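Outer membrane protein Omp121 (Bacteroides thetaiotaomicron, PDB 5FQ8) probably imports peptide nutrients across the outer membrane as the TonB-dependent beta-barrel receptor of a multi-protein complex, and binds calcium and magnesium ions. Local coordinates at residues I836-T840 and G841-Q845; Q336-R339 and D340-I343; Y359-P362 and Y363-N367; P853-V856 and P857-N861. All coordinates share one frame; numbering follows the deposited sequence.

All four contacts are local turns or caps in the loop-rich part of the chain, and all are largely buried. Interactions 1, 2 and 3 neighbour one another in order: interaction 2 lies about 12 Å, centre to centre, from interaction 1, and about 11 Å from interaction 3. Asn842 ND2 reaches Thr337 O, while Tyr360 lies against Thr337 and Pro338. Interactions 2 and 3 share the loop between helices 330-335 and 368-374. Interaction 1 ends a helix through main-chain bonds and a water, interaction 2 packs aliphatic groups over a turn, and interaction 3 relies on aromatic faces. Interaction 4, farther from the chain's centre and with an exposed Asn858 at its corner, enters strand 859-865 through a serine-clasped turn.

Interaction 1: residues I836-T840 and G841-Q845; sequences INYFT and GNAIQ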
ATOM      1  N   ILE B 836      18.153  -2.468  29.121  1.00 24.36           N
ATOM      2  CA  ILE B 836      18.272  -1.048  28.844  1.00 24.37           C
ATOM      3  C   ILE B 836      18.699  -0.289  30.084  1.00 24.69           C
ATOM      4  O   ILE B 836      19.339   0.762  29.982  1.00 24.85           O
ATOM      5  CB  ILE B 836      16.951  -0.503  28.284  1.00 24.09           C
ATOM      6  CG1 ILE B 836      17.135   0.919  27.799  1.00 24.13           C
ATOM      7  CG2 ILE B 836      15.893  -0.538  29.334  1.00 24.10           C
ATOM      8  CD1 ILE B 836      18.187   1.025  26.774  1.00 24.16           C
ATOM      9  N   ASN B 837      18.392  -0.817  31.267  1.00 26.53           N
ATOM     10  CA  ASN B 837      18.699  -0.097  32.489  1.00 25.16           C
ATOM     11  C   ASN B 837      20.101  -0.370  32.974  1.00 25.52           C
ATOM     12  O   ASN B 837      20.702   0.482  33.628  1.00 25.82           O
ATOM     13  CB  ASN B 837      17.689  -0.444  33.571  1.00 25.20           C
ATOM     14  CG  ASN B 837      16.395   0.238  33.352  1.00 24.99           C
ATOM     15  OD1 ASN B 837      16.253   1.426  33.604  1.00 25.10           O
ATOM     16  ND2 ASN B 837      15.443  -0.499  32.847  1.00 26.09           N
ATOM     17  N   TYR B 838      20.635  -1.542  32.676  1.00 25.52           N
ATOM     18  CA  TYR B 838      22.072  -1.723  32.781  1.00 25.85           C
ATOM     19  C   TYR B 838      22.804  -0.799  31.817  1.00 25.84           C
ATOM     20  O   TYR B 838      23.628   0.021  32.233  1.00 26.16           O
ATOM     21  CB  TYR B 838      22.424  -3.187  32.543  1.00 25.86           C
ATOM     22  CG  TYR B 838      22.431  -3.995  33.818  1.00 26.14           C
ATOM     23  CD1 TYR B 838      21.401  -3.874  34.751  1.00 26.12           C
ATOM     24  CD2 TYR B 838      23.465  -4.875  34.093  1.00 26.46           C
ATOM     25  CE1 TYR B 838      21.407  -4.610  35.918  1.00 26.41           C
ATOM     26  CE2 TYR B 838      23.479  -5.607  35.232  1.00 26.76           C
ATOM     27  CZ  TYR B 838      22.450  -5.471  36.149  1.00 27.62           C
ATOM     28  OH  TYR B 838      22.476  -6.207  37.303  1.00 27.06           O
ATOM     29  N   PHE B 839      22.482  -0.887  30.520  1.00 25.52           N
ATOM     30  CA  PHE B 839      23.208  -0.103  29.519  1.00 25.55           C
ATOM     31  C   PHE B 839      23.157   1.383  29.821  1.00 25.67           C
ATOM     32  O   PHE B 839      24.146   2.098  29.644  1.00 25.93           O
ATOM     33  CB  PHE B 839      22.639  -0.353  28.122  1.00 25.18           C
ATOM     34  CG  PHE B 839      23.082   0.663  27.107  1.00 25.18           C
ATOM     35  CD1 PHE B 839      24.327   0.572  26.510  1.00 25.40           C
ATOM     36  CD2 PHE B 839      22.259   1.699  26.743  1.00 25.01           C
ATOM     37  CE1 PHE B 839      24.736   1.493  25.583  1.00 25.44           C
ATOM     38  CE2 PHE B 839      22.667   2.626  25.818  1.00 25.06           C
ATOM     39  CZ  PHE B 839      23.908   2.523  25.234  1.00 25.27           C
ATOM     40  N   THR B 840      22.018   1.864  30.264  1.00 25.52           N
ATOM     41  CA  THR B 840      21.846   3.291  30.429  1.00 25.64           C
ATOM     42  C   THR B 840      22.356   3.808  31.762  1.00 32.83           C
ATOM     43  O   THR B 840      22.304   5.020  31.990  1.00 26.23           O
ATOM     44  CB  THR B 840      20.383   3.631  30.267  1.00 25.34           C
ATOM     45  OG1 THR B 840      20.260   5.023  30.013  1.00 27.58           O
ATOM     46  CG2 THR B 840      19.659   3.301  31.503  1.00 25.40           C
ATOM     47  N   GLY B 841      22.860   2.929  32.628  1.00 38.70           N
ATOM     48  CA  GLY B 841      23.419   3.358  33.891  1.00 26.70           C
ATOM     49  C   GLY B 841      22.398   3.759  34.916  1.00 33.91           C
ATOM     50  O   GLY B 841      22.696   4.563  35.799  1.00 33.42           O
ATOM     51  N   ASN B 842      21.190   3.221  34.827  1.00 26.40           N
ATOM     52  CA  ASN B 842      20.118   3.635  35.710  1.00 26.44           C
ATOM     53  C   ASN B 842      19.742   2.598  36.750  1.00 26.53           C
ATOM     54  O   ASN B 842      19.192   2.970  37.780  1.00 27.26           O
ATOM     55  CB  ASN B 842      18.869   3.992  34.896  1.00 26.05           C
ATOM     56  CG  ASN B 842      18.961   5.335  34.254  1.00 26.08           C
ATOM     57  OD1 ASN B 842      19.743   6.173  34.668  1.00 26.43           O
ATOM     58  ND2 ASN B 842      18.160   5.551  33.231  1.00 25.75           N
ATOM     59  N   ALA B 843      20.014   1.324  36.516  1.00 27.54           N
ATOM     60  CA  ALA B 843      19.701   0.316  37.515  1.00 28.29           C
ATOM     61  C   ALA B 843      20.631   0.450  38.714  1.00 43.91           C
ATOM     62  O   ALA B 843      21.793   0.836  38.584  1.00 41.53           O
ATOM     63  CB  ALA B 843      19.812  -1.080  36.915  1.00 26.72           C
ATOM     64  N   ILE B 844      20.099   0.129  39.888  1.00 27.30           N
ATOM     65  CA  ILE B 844      20.848   0.298  41.125  1.00 27.84           C
ATOM     66  C   ILE B 844      22.072  -0.601  41.126  1.00 28.11           C
ATOM     67  O   ILE B 844      23.122  -0.245  41.667  1.00 28.49           O
ATOM     68  CB  ILE B 844      19.925   0.035  42.336  1.00 28.02           C
ATOM     69  CG1 ILE B 844      20.647   0.335  43.637  1.00 28.62           C
ATOM     70  CG2 ILE B 844      19.386  -1.372  42.330  1.00 27.86           C
ATOM     71  CD1 ILE B 844      21.005   1.774  43.797  1.00 28.84           C
ATOM     72  N   GLN B 845      21.969  -1.764  40.490  1.00 27.81           N
ATOM     73  CA  GLN B 845      23.126  -2.633  40.364  1.00 28.02           C
ATOM     74  C   GLN B 845      24.328  -1.921  39.766  1.00 35.03           C
ATOM     75  O   GLN B 845      25.462  -2.206  40.158  1.00 30.14           O
ATOM     76  CB  GLN B 845      22.784  -3.850  39.514  1.00 33.67           C
ATOM     77  CG  GLN B 845      21.987  -4.898  40.226  1.00 27.74           C
ATOM     78  CD  GLN B 845      20.532  -4.602  40.219  1.00 27.41           C
ATOM     79  OE1 GLN B 845      20.131  -3.487  39.967  1.00 27.24           O
ATOM     80  NE2 GLN B 845      19.724  -5.602  40.497  1.00 27.36           N
TER
HETATM   81  O   HOH W   1      15.768   4.391  33.458  1.00 29.46           O
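Asn837 O receives two backbone hydrogen bonds as helix 832-839 runs out, one from Asn842 N at 3.0 Å and one from Ala843 N at 3.1 Å. A single oxygen thus grips two successive amides. Gly841 N adds a bond of 3.0 Å to Tyr838 O, and with the bond from Asn842 N it makes a Schellman motif; the Ala843 bond is an addition to it. Glycine suits the exit from the helix because phi is positive there (75°), which by itself favours this residue.

The polar side chains meet through water. It donates to Asn837 OD1 at 3.0 Å and accepts from Asn842 ND2 at 2.7 Å, bridging two amides whose planes are 46° apart. Asn837 CG stands beside the backbone N and anti to the carbonyl carbon (chi1 -76°), where OD1 can meet the water. Both asparagines have further partners: Asn837 ND2 bonds to Thr833 O, and Asn842 joins Ser213 OG and Thr337 O.

The apolar contact belongs to Tyr838. Its CB leaves the helix away from the following residues, yet the ring reaches back, CD1 coming 3.9 Å from Ala843 CB and CZ 3.7 Å from Gln845 CB. Both carbons approach the ring at a slant. Replacing Tyr838 by a serine would probably open a gap beside Ala843 CB and let the aliphatic stem of Gln845 move more freely.

Phe839 packs on the backbone of the bound peptide. The chemistry implies a division of labour: main-chain bonds and a glycine end the helix, while Asn842 ties the turn to the loop around Thr337 and Asn837 turns back to its own helix.

Interaction 2: residues Q336-R339 and D340-I343; sequences QTPR and DISI
Pro338 lays its ring against Ile341 across a type I beta turn that runs from one to the other. Ring atom by ring atom, CB faces Ile341 CG1 at 3.6 Å and also borders the carboxylate of Asp340; CG, the tip, meets the same Ile341 CG1 at 3.5 Å; CD, where the ring closes on the backbone, keeps 3.6 Å from it. The turn is closed by Ile341 N, which bonds to Pro338 O at 3.2 Å. Proline suits the first position because the turn asks for its carbonyl and not for an N-H. The carboxylate of Asp340 is engaged elsewhere, by a salt bridge to Lys236 and a bond from Met200 N.

Thr337 continues the apolar surface. With CG2 anti to the backbone N (chi1 -56°, measured to OG1), that methyl lies 3.9 Å from Ile341 CB and 3.9 Å from Ile343 CG1, whereas OG1 turns to Leu334 O in helix 330-335.

The turn comes two residues after helix 330-335, tied back to Leu334 by Thr337. Asp340 reaches strand 232-237 through Lys236, and Arg339 NE bonds to Gln195 O in the loop that follows strand 177-188.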
ATOM      1  N   GLN B 336      15.451   5.639  28.868  1.00 37.62           N
ATOM      2  CA  GLN B 336      16.717   6.267  28.502  1.00 24.74           C
ATOM      3  C   GLN B 336      16.702   7.735  28.909  1.00 25.04           C
ATOM      4  O   GLN B 336      16.767   8.648  28.098  1.00 25.08           O
ATOM      5  CB  GLN B 336      16.981   6.104  27.013  1.00 24.54           C
ATOM      6  CG  GLN B 336      17.094   4.682  26.596  1.00 24.31           C
ATOM      7  CD  GLN B 336      17.839   4.527  25.303  1.00 24.25           C
ATOM      8  OE1 GLN B 336      18.841   5.186  25.069  1.00 24.47           O
ATOM      9  NE2 GLN B 336      17.359   3.642  24.454  1.00 23.97           N
ATOM     10  N   THR B 337      16.608   7.932  30.213  1.00 26.21           N
ATOM     11  CA  THR B 337      16.565   9.241  30.818  1.00 25.62           C
ATOM     12  C   THR B 337      17.582   9.293  31.945  1.00 26.00           C
ATOM     13  O   THR B 337      17.695   8.338  32.712  1.00 37.01           O
ATOM     14  CB  THR B 337      15.178   9.533  31.378  1.00 25.59           C
ATOM     15  OG1 THR B 337      14.203   9.396  30.346  1.00 28.13           O
ATOM     16  CG2 THR B 337      15.132  10.931  31.929  1.00 25.98           C
ATOM     17  N   PRO B 338      18.330  10.377  32.071  1.00 30.24           N
ATOM     18  CA  PRO B 338      19.213  10.516  33.225  1.00 36.25           C
ATOM     19  C   PRO B 338      18.410  10.609  34.506  1.00 39.12           C
ATOM     20  O   PRO B 338      17.287  11.108  34.521  1.00 47.17           O
ATOM     21  CB  PRO B 338      19.959  11.821  32.943  1.00 36.92           C
ATOM     22  CG  PRO B 338      19.822  12.041  31.500  1.00 35.27           C
ATOM     23  CD  PRO B 338      18.494  11.487  31.129  1.00 36.55           C
ATOM     24  N   ARG B 339      19.009  10.139  35.596  1.00 43.12           N
ATOM     25  CA  ARG B 339      18.324  10.159  36.881  1.00 27.41           C
ATOM     26  C   ARG B 339      18.042  11.558  37.372  1.00 27.79           C
ATOM     27  O   ARG B 339      17.264  11.706  38.305  1.00 27.95           O
ATOM     28  CB  ARG B 339      19.135   9.430  37.943  1.00 27.69           C
ATOM     29  CG  ARG B 339      19.491   8.023  37.596  1.00 27.40           C
ATOM     30  CD  ARG B 339      18.271   7.174  37.385  1.00 27.00           C
ATOM     31  NE  ARG B 339      17.399   7.256  38.536  1.00 27.18           N
ATOM     32  CZ  ARG B 339      16.136   7.659  38.496  1.00 27.05           C
ATOM     33  NH1 ARG B 339      15.585   7.996  37.350  1.00 26.72           N
ATOM     34  NH2 ARG B 339      15.428   7.709  39.607  1.00 27.28           N
ATOM     35  N   ASP B 340      18.638  12.586  36.786  1.00 27.97           N
ATOM     36  CA  ASP B 340      18.448  13.938  37.285  1.00 28.40           C
ATOM     37  C   ASP B 340      17.452  14.751  36.476  1.00 28.25           C
ATOM     38  O   ASP B 340      17.134  15.872  36.872  1.00 28.62           O
ATOM     39  CB  ASP B 340      19.785  14.670  37.300  1.00 33.40           C
ATOM     40  CG  ASP B 340      20.419  14.722  35.938  1.00 32.90           C
ATOM     41  OD1 ASP B 340      20.839  13.658  35.435  1.00 28.29           O
ATOM     42  OD2 ASP B 340      20.499  15.829  35.373  1.00 42.52           O
ATOM     43  N   ILE B 341      16.960  14.221  35.365  1.00 27.76           N
ATOM     44  CA  ILE B 341      16.163  14.972  34.404  1.00 27.63           C
ATOM     45  C   ILE B 341      14.689  14.822  34.738  1.00 27.49           C
ATOM     46  O   ILE B 341      14.216  13.721  35.030  1.00 33.99           O
ATOM     47  CB  ILE B 341      16.450  14.493  32.974  1.00 27.23           C
ATOM     48  CG1 ILE B 341      17.910  14.745  32.621  1.00 27.44           C
ATOM     49  CG2 ILE B 341      15.546  15.209  32.000  1.00 27.11           C
ATOM     50  CD1 ILE B 341      18.328  16.164  32.806  1.00 27.94           C
ATOM     51  N   SER B 342      13.963  15.928  34.700  1.00 27.71           N
ATOM     52  CA  SER B 342      12.536  15.922  35.002  1.00 31.63           C
ATOM     53  C   SER B 342      11.751  15.516  33.764  1.00 36.94           C
ATOM     54  O   SER B 342      11.652  16.289  32.810  1.00 43.15           O
ATOM     55  CB  SER B 342      12.104  17.299  35.484  1.00 34.02           C
ATOM     56  OG  SER B 342      10.709  17.357  35.688  1.00 36.54           O
ATOM     57  N   ILE B 343      11.160  14.324  33.796  1.00 26.82           N
ATOM     58  CA  ILE B 343      10.410  13.828  32.647  1.00 26.40           C
ATOM     59  C   ILE B 343       9.115  14.609  32.454  1.00 26.51           C
ATOM     60  O   ILE B 343       8.788  15.017  31.338  1.00 26.39           O
ATOM     61  CB  ILE B 343      10.124  12.329  32.798  1.00 26.04           C
ATOM     62  CG1 ILE B 343      11.409  11.548  32.766  1.00 25.93           C
ATOM     63  CG2 ILE B 343       9.260  11.843  31.687  1.00 25.66           C
ATOM     64  CD1 ILE B 343      11.157  10.091  32.749  1.00 25.59           C
TER

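Interaction 3: residues Y359-P362 and Y363-N367; sequences YYTP and YGVMN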
ATOM      1  N   TYR B 359      15.160  18.528  21.772  1.00 26.70           N
ATOM      2  CA  TYR B 359      15.035  17.608  22.893  1.00 26.48           C
ATOM      3  C   TYR B 359      16.391  17.347  23.529  1.00 26.62           C
ATOM      4  O   TYR B 359      17.418  17.371  22.859  1.00 37.41           O
ATOM      5  CB  TYR B 359      14.429  16.314  22.397  1.00 25.97           C
ATOM      6  CG  TYR B 359      14.081  15.311  23.457  1.00 25.73           C
ATOM      7  CD1 TYR B 359      13.241  15.637  24.506  1.00 25.85           C
ATOM      8  CD2 TYR B 359      14.564  14.016  23.383  1.00 28.50           C
ATOM      9  CE1 TYR B 359      12.918  14.706  25.467  1.00 25.66           C
ATOM     10  CE2 TYR B 359      14.251  13.089  24.327  1.00 31.37           C
ATOM     11  CZ  TYR B 359      13.428  13.434  25.368  1.00 30.52           C
ATOM     12  OH  TYR B 359      13.119  12.494  26.308  1.00 30.34           O
ATOM     13  N   TYR B 360      16.400  17.090  24.838  1.00 26.68           N
ATOM     14  CA  TYR B 360      17.663  17.145  25.561  1.00 26.95           C
ATOM     15  C   TYR B 360      18.642  16.059  25.135  1.00 31.59           C
ATOM     16  O   TYR B 360      19.838  16.188  25.407  1.00 27.06           O
ATOM     17  CB  TYR B 360      17.419  17.089  27.071  1.00 27.09           C
ATOM     18  CG  TYR B 360      16.895  15.782  27.591  1.00 29.38           C
ATOM     19  CD1 TYR B 360      15.541  15.544  27.662  1.00 34.59           C
ATOM     20  CD2 TYR B 360      17.751  14.796  28.026  1.00 31.27           C
ATOM     21  CE1 TYR B 360      15.060  14.365  28.127  1.00 30.04           C
ATOM     22  CE2 TYR B 360      17.275  13.610  28.492  1.00 32.52           C
ATOM     23  CZ  TYR B 360      15.928  13.402  28.537  1.00 33.67           C
ATOM     24  OH  TYR B 360      15.426  12.223  28.998  1.00 38.02           O
ATOM     25  N   THR B 361      18.190  15.007  24.452  1.00 28.81           N
ATOM     26  CA  THR B 361      19.121  13.969  24.067  1.00 26.12           C
ATOM     27  C   THR B 361      18.830  13.445  22.664  1.00 25.81           C
ATOM     28  O   THR B 361      17.672  13.210  22.319  1.00 25.54           O
ATOM     29  CB  THR B 361      19.091  12.833  25.070  1.00 25.94           C
ATOM     30  OG1 THR B 361      20.089  11.874  24.712  1.00 25.86           O
ATOM     31  CG2 THR B 361      17.729  12.196  25.097  1.00 25.57           C
ATOM     32  N   PRO B 362      19.845  13.266  21.843  1.00 25.88           N
ATOM     33  CA  PRO B 362      19.606  12.887  20.455  1.00 27.63           C
ATOM     34  C   PRO B 362      19.979  11.462  20.168  1.00 28.25           C
ATOM     35  O   PRO B 362      20.245  11.130  19.015  1.00 27.66           O
ATOM     36  CB  PRO B 362      20.525  13.832  19.705  1.00 26.02           C
ATOM     37  CG  PRO B 362      21.731  13.886  20.591  1.00 26.32           C
ATOM     38  CD  PRO B 362      21.211  13.784  22.013  1.00 26.29           C
ATOM     39  N   TYR B 363      20.009  10.617  21.184  1.00 25.26           N
ATOM     40  CA  TYR B 363      20.619   9.304  21.051  1.00 25.10           C
ATOM     41  C   TYR B 363      19.549   8.232  20.888  1.00 24.69           C
ATOM     42  O   TYR B 363      19.268   7.456  21.793  1.00 24.57           O
ATOM     43  CB  TYR B 363      21.515   9.033  22.247  1.00 25.32           C
ATOM     44  CG  TYR B 363      22.732   9.934  22.355  1.00 25.76           C
ATOM     45  CD1 TYR B 363      23.588  10.110  21.288  1.00 28.61           C
ATOM     46  CD2 TYR B 363      23.016  10.608  23.527  1.00 26.06           C
ATOM     47  CE1 TYR B 363      24.694  10.921  21.390  1.00 27.40           C
ATOM     48  CE2 TYR B 363      24.114  11.422  23.629  1.00 26.50           C
ATOM     49  CZ  TYR B 363      24.949  11.576  22.556  1.00 26.65           C
ATOM     50  OH  TYR B 363      26.045  12.390  22.651  1.00 27.12           O
ATOM     51  N   GLY B 364      18.968   8.181  19.698  1.00 24.52           N
ATOM     52  CA  GLY B 364      18.111   7.068  19.377  1.00 24.17           C
ATOM     53  C   GLY B 364      16.779   7.054  20.072  1.00 29.86           C
ATOM     54  O   GLY B 364      16.092   6.034  20.046  1.00 26.47           O
ATOM     55  N   VAL B 365      16.388   8.153  20.691  1.00 24.16           N
ATOM     56  CA  VAL B 365      15.153   8.255  21.439  1.00 24.06           C
ATOM     57  C   VAL B 365      14.545   9.623  21.173  1.00 24.23           C
ATOM     58  O   VAL B 365      15.198  10.521  20.654  1.00 24.46           O
ATOM     59  CB  VAL B 365      15.386   8.054  22.946  1.00 24.17           C
ATOM     60  CG1 VAL B 365      15.848   6.650  23.239  1.00 24.03           C
ATOM     61  CG2 VAL B 365      16.384   9.070  23.446  1.00 24.54           C
ATOM     62  N   MET B 366      13.290   9.781  21.581  1.00 24.15           N
ATOM     63  CA  MET B 366      12.525  10.996  21.350  1.00 24.32           C
ATOM     64  C   MET B 366      11.687  11.326  22.570  1.00 24.42           C
ATOM     65  O   MET B 366      11.480  10.493  23.453  1.00 24.51           O
ATOM     66  CB  MET B 366      11.605  10.863  20.142  1.00 24.14           C
ATOM     67  CG  MET B 366      12.203  11.262  18.817  1.00 26.05           C
ATOM     68  SD  MET B 366      10.856  11.688  17.736  1.00 24.19           S
ATOM     69  CE  MET B 366      10.329  13.178  18.520  1.00 37.88           C
ATOM     70  N   ASN B 367      11.181  12.548  22.593  1.00 24.67           N
ATOM     71  CA  ASN B 367      10.321  13.012  23.671  1.00 24.83           C
ATOM     72  C   ASN B 367       9.119  12.096  23.813  1.00 28.45           C
ATOM     73  O   ASN B 367       8.314  12.005  22.882  1.00 31.52           O
ATOM     74  CB  ASN B 367       9.864  14.436  23.387  1.00 25.16           C
ATOM     75  CG  ASN B 367       9.165  15.074  24.563  1.00 25.42           C
ATOM     76  OD1 ASN B 367       8.466  14.419  25.318  1.00 25.30           O
ATOM     77  ND2 ASN B 367       9.353  16.374  24.718  1.00 25.83           N
TER
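Tyr359 lays one face of its ring over the backbone of Asn367, whose N sits 3.5 Å above the plane of the ring, over the centre. On that side Asn367 CB makes a CH-pi contact, 4.0 Å from the centroid of the Tyr359 ring, with the amide turned 27° from the ring plane. The ring gets there with CG anti to the backbone N (chi1 -173°); Tyr360 CD1 covers the opposite face. A second CH-pi contact joins sequence neighbours: Pro362 CD stands 4.0 Å from the centroid of the Tyr363 ring, only 13° off its normal.

Asn367 is the N-cap of helix 368-374. Its OD1 takes a hydrogen bond from Tyr369 N, while ND2 gives bonds to Leu346 O and Asn354 O; a short amide suits this place, since it can cap the helix and donate as well.

Aliphatic contact is limited to Thr361 CG2 against Val365 CG2 at 3.8 Å. Among polar groups, Gly364 N makes a weak bond of 3.3 Å to Pro362 O, at a positive phi that glycine tolerates. Thr361 OG1 borders Tyr363 CD2 at 3.4 Å but bonds to Leu209 O. Tyr363 also packs on the backbone of the bound peptide.

Interaction 4: residues P853-V856 and P857-N861; sequences PLIV and PNSVN
Val856 and Ser859 are the ends of a type II beta turn that leads into strand 859-865, and Pro857 and Asn858 are its corners. Val856 has the most surface buried by the contact. Its CG1 lies 3.9 Å from Pro857 CD, and beyond the turn the side chain touches Ile777 of strand 777-778 and Tyr886 of helix 880-889. A branched aliphatic residue fits this enclosed place.

Pro857 comes next in buried surface. Its ring fixes phi at -65°, as the second position of the turn requires, and the third falls to Asn858, which accepts a positive phi (75°) more readily than most residues. Asn858 is exposed, and its backbone bonds to a chain of another protein as well as to Ile777, in the strand beside 859-865.

Ser859 clasps the turn through its side chain. OG is both donor and acceptor, giving its proton to Val856 O and receiving Asn874 ND2. Were Ser859 an alanine, the loss of OG would probably leave Asn874 ND2 and Val856 O without this partner and the turn less firmly held. OG also borders Ile855 CG2 at 3.4 Å. Held between the backbone N and the carbonyl carbon (chi1 49°), Ser859 OG meets Val856 O in the carbonyl plane at 2.8 Å.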
ATOM      1  N   PRO B 853      37.358   2.690  39.853  1.00 35.93           N
ATOM      2  CA  PRO B 853      38.072   1.683  39.067  1.00 32.81           C
ATOM      3  C   PRO B 853      38.204   0.396  39.837  1.00 33.03           C
ATOM      4  O   PRO B 853      38.505   0.398  41.023  1.00 48.81           O
ATOM      5  CB  PRO B 853      39.431   2.335  38.823  1.00 33.38           C
ATOM      6  CG  PRO B 853      39.528   3.426  39.795  1.00 33.78           C
ATOM      7  CD  PRO B 853      38.144   3.920  39.971  1.00 33.27           C
ATOM      8  N   LEU B 854      37.950  -0.712  39.177  1.00 32.69           N
ATOM      9  CA  LEU B 854      37.829  -1.944  39.926  1.00 32.84           C
ATOM     10  C   LEU B 854      38.370  -3.101  39.118  1.00 32.84           C
ATOM     11  O   LEU B 854      38.256  -3.130  37.895  1.00 32.45           O
ATOM     12  CB  LEU B 854      36.384  -2.204  40.315  1.00 32.34           C
ATOM     13  CG  LEU B 854      35.436  -2.603  39.203  1.00 31.63           C
ATOM     14  CD1 LEU B 854      35.132  -4.068  39.292  1.00 31.55           C
ATOM     15  CD2 LEU B 854      34.205  -1.792  39.343  1.00 31.19           C
ATOM     16  N   ILE B 855      38.957  -4.054  39.820  1.00 33.33           N
ATOM     17  CA  ILE B 855      39.404  -5.299  39.223  1.00 33.40           C
ATOM     18  C   ILE B 855      38.356  -6.353  39.503  1.00 33.07           C
ATOM     19  O   ILE B 855      38.022  -6.608  40.659  1.00 33.29           O
ATOM     20  CB  ILE B 855      40.780  -5.718  39.758  1.00 34.22           C
ATOM     21  CG1 ILE B 855      41.867  -4.842  39.145  1.00 34.52           C
ATOM     22  CG2 ILE B 855      41.041  -7.157  39.421  1.00 34.34           C
ATOM     23  CD1 ILE B 855      43.256  -5.156  39.593  1.00 35.36           C
ATOM     24  N   VAL B 856      37.813  -6.934  38.446  1.00 34.07           N
ATOM     25  CA  VAL B 856      36.835  -8.009  38.558  1.00 38.71           C
ATOM     26  C   VAL B 856      37.363  -9.035  39.548  1.00 32.86           C
ATOM     27  O   VAL B 856      38.491  -9.501  39.399  1.00 33.37           O
ATOM     28  CB  VAL B 856      36.553  -8.646  37.189  1.00 31.82           C
ATOM     29  CG1 VAL B 856      35.649  -9.845  37.337  1.00 31.60           C
ATOM     30  CG2 VAL B 856      35.922  -7.637  36.277  1.00 31.23           C
ATOM     31  N   PRO B 857      36.615  -9.377  40.587  1.00 32.89           N
ATOM     32  CA  PRO B 857      37.124 -10.336  41.563  1.00 35.39           C
ATOM     33  C   PRO B 857      37.306 -11.710  40.939  1.00 37.47           C
ATOM     34  O   PRO B 857      36.464 -12.172  40.166  1.00 33.05           O
ATOM     35  CB  PRO B 857      36.039 -10.334  42.648  1.00 33.41           C
ATOM     36  CG  PRO B 857      35.456  -9.000  42.560  1.00 33.00           C
ATOM     37  CD  PRO B 857      35.401  -8.722  41.083  1.00 32.48           C
ATOM     38  N   ASN B 858      38.437 -12.341  41.270  1.00 42.66           N
ATOM     39  CA  ASN B 858      38.815 -13.677  40.815  1.00 44.96           C
ATOM     40  C   ASN B 858      39.284 -13.689  39.371  1.00 38.58           C
ATOM     41  O   ASN B 858      39.167 -14.709  38.696  1.00 34.23           O
ATOM     42  CB  ASN B 858      37.656 -14.664  40.966  1.00 52.14           C
ATOM     43  CG  ASN B 858      37.889 -15.652  42.069  1.00 55.70           C
ATOM     44  OD1 ASN B 858      38.596 -15.360  43.033  1.00 58.30           O
ATOM     45  ND2 ASN B 858      37.306 -16.836  41.935  1.00 60.15           N
ATOM     46  N   SER B 859      39.824 -12.587  38.890  1.00 34.23           N
ATOM     47  CA  SER B 859      40.109 -12.458  37.473  1.00 33.95           C
ATOM     48  C   SER B 859      41.485 -12.998  37.127  1.00 34.61           C
ATOM     49  O   SER B 859      42.436 -12.865  37.896  1.00 35.27           O
ATOM     50  CB  SER B 859      40.003 -10.996  37.054  1.00 33.58           C
ATOM     51  OG  SER B 859      40.733 -10.157  37.923  1.00 34.06           O
ATOM     52  N   VAL B 860      41.584 -13.618  35.958  1.00 34.46           N
ATOM     53  CA  VAL B 860      42.853 -14.058  35.411  1.00 35.04           C
ATOM     54  C   VAL B 860      43.033 -13.426  34.045  1.00 34.69           C
ATOM     55  O   VAL B 860      42.135 -12.786  33.510  1.00 34.02           O
ATOM     56  CB  VAL B 860      42.939 -15.584  35.302  1.00 35.34           C
ATOM     57  CG1 VAL B 860      42.637 -16.205  36.635  1.00 35.65           C
ATOM     58  CG2 VAL B 860      41.972 -16.063  34.260  1.00 34.70           C
ATOM     59  N   ASN B 861      44.219 -13.604  33.490  1.00 35.22           N
ATOM     60  CA  ASN B 861      44.478 -13.324  32.091  1.00 35.01           C
ATOM     61  C   ASN B 861      44.885 -14.628  31.438  1.00 35.83           C
ATOM     62  O   ASN B 861      45.586 -15.429  32.043  1.00 35.98           O
ATOM     63  CB  ASN B 861      45.559 -12.270  31.917  1.00 35.39           C
ATOM     64  CG  ASN B 861      45.158 -10.939  32.487  1.00 35.09           C
ATOM     65  OD1 ASN B 861      43.998 -10.715  32.759  1.00 35.66           O
ATOM     66  ND2 ASN B 861      46.110 -10.049  32.665  1.00 35.54           N
TER